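Arginase (Thermus thermophilus, PDB 2EF5) catalyses, as a manganese-dependent arginase, the hydrolysis of L-arginine to L-ornithine and urea. Local coordinates at the interface of chains A and B. Numbering follows the deposited sequence. Chains: chain A/B, Arginase.

The interface of chains A and B. Residues chain A 110-111, 211; chain B 158.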
# COMPACT_ATOMS: atom_id res chain seq x y z
N ARG A 110 18.11 -7.80 -16.72
CA ARG A 110 17.13 -8.81 -16.35
C ARG A 110 16.38 -8.62 -15.02
O ARG A 110 16.82 -7.89 -14.14
CB ARG A 110 17.81 -10.19 -16.42
CG ARG A 110 16.87 -11.25 -16.78
CD ARG A 110 15.47 -10.53 -17.05
NE ARG A 110 15.05 -10.48 -18.45
CZ ARG A 110 15.27 -11.44 -19.32
NH1 ARG A 110 16.00 -12.50 -18.97
NH2 ARG A 110 14.68 -11.38 -20.49
N ARG A 111 15.23 -9.29 -14.88
CA ARG A 111 14.41 -9.20 -13.67
C ARG A 111 15.03 -9.97 -12.51
O ARG A 111 15.04 -11.20 -12.51
CB ARG A 111 12.99 -9.73 -13.91
CG ARG A 111 12.08 -9.57 -12.68
CD ARG A 111 10.71 -10.23 -12.87
NE ARG A 111 9.83 -10.05 -11.71
CZ ARG A 111 8.65 -10.66 -11.56
NH1 ARG A 111 8.20 -11.51 -12.49
NH2 ARG A 111 7.91 -10.43 -10.48
N PRO A 211 16.38 -14.76 -10.14
CA PRO A 211 17.76 -14.87 -9.68
C PRO A 211 17.78 -13.90 -8.49
O PRO A 211 16.97 -12.97 -8.43
CB PRO A 211 18.58 -14.38 -10.88
CG PRO A 211 17.61 -13.51 -11.66
CD PRO A 211 16.31 -14.25 -11.53
N ASP B 158 14.05 -16.50 -17.12
CA ASP B 158 13.96 -15.11 -17.42
C ASP B 158 13.71 -14.87 -18.90
O ASP B 158 14.24 -15.56 -19.76
CB ASP B 158 15.21 -14.41 -16.93
CG ASP B 158 14.94 -13.00 -16.62
OD1 ASP B 158 14.42 -12.33 -17.53
OD2 ASP B 158 15.21 -12.55 -15.48
O HOH W 1 13.81 -13.55 -13.67
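A:Arg110 and B:Asp158 pair as opposite charges where a loop of one subunit meets a loop of the next. The salt bridge runs from the guanidinium nitrogen NH1 of A:Arg110 to the carboxylate oxygen OD1 of B:Asp158, but the modelled separation, 2.1 Å, is impossibly short. OD1 also sits too near CD, NE and CZ of the same arginine, and none of the guanidinium N-H bonds points at it. The opposite charges make a salt bridge plausible, but the modelled distances and directions cannot support its details. As built, the two side chains run past each other in opposite directions, and the bent arginine lays the carboxylate over the guanidinium face, with 14° between their planes. OD1 stands above the guanidinium plane and not at its N-H edge, in an overlap that makes the fit doubtful. The arginine chain turns at its third torsion (chi3 109°) and is nearly eclipsed at its second (chi2 3°), which, with the overlap, suggests that this side chain is poorly placed.

Water carries the second link. Water 1 lies 2.5 Å from OD2 of B:Asp158, the other carboxylate oxygen, and 2.9 Å from the backbone carbonyl O of A:Arg111. That carbonyl O and OD2 of B:Asp158 are themselves 3.3 Å apart; both are acceptors, so their approach is not itself a hydrogen bond, and the water within reach of both can donate to each.

Packing adds little. The ring of A:Pro211 stands nearby, its CD 4.4 Å from OD2 of B:Asp158, a loose approach only, and most of the surface buried here belongs to B:Asp158, 53 Å².

This small polar patch joins two copies within the deposited six-subunit assembly; it may contribute to subunit association, though the coordinates alone do not show how much.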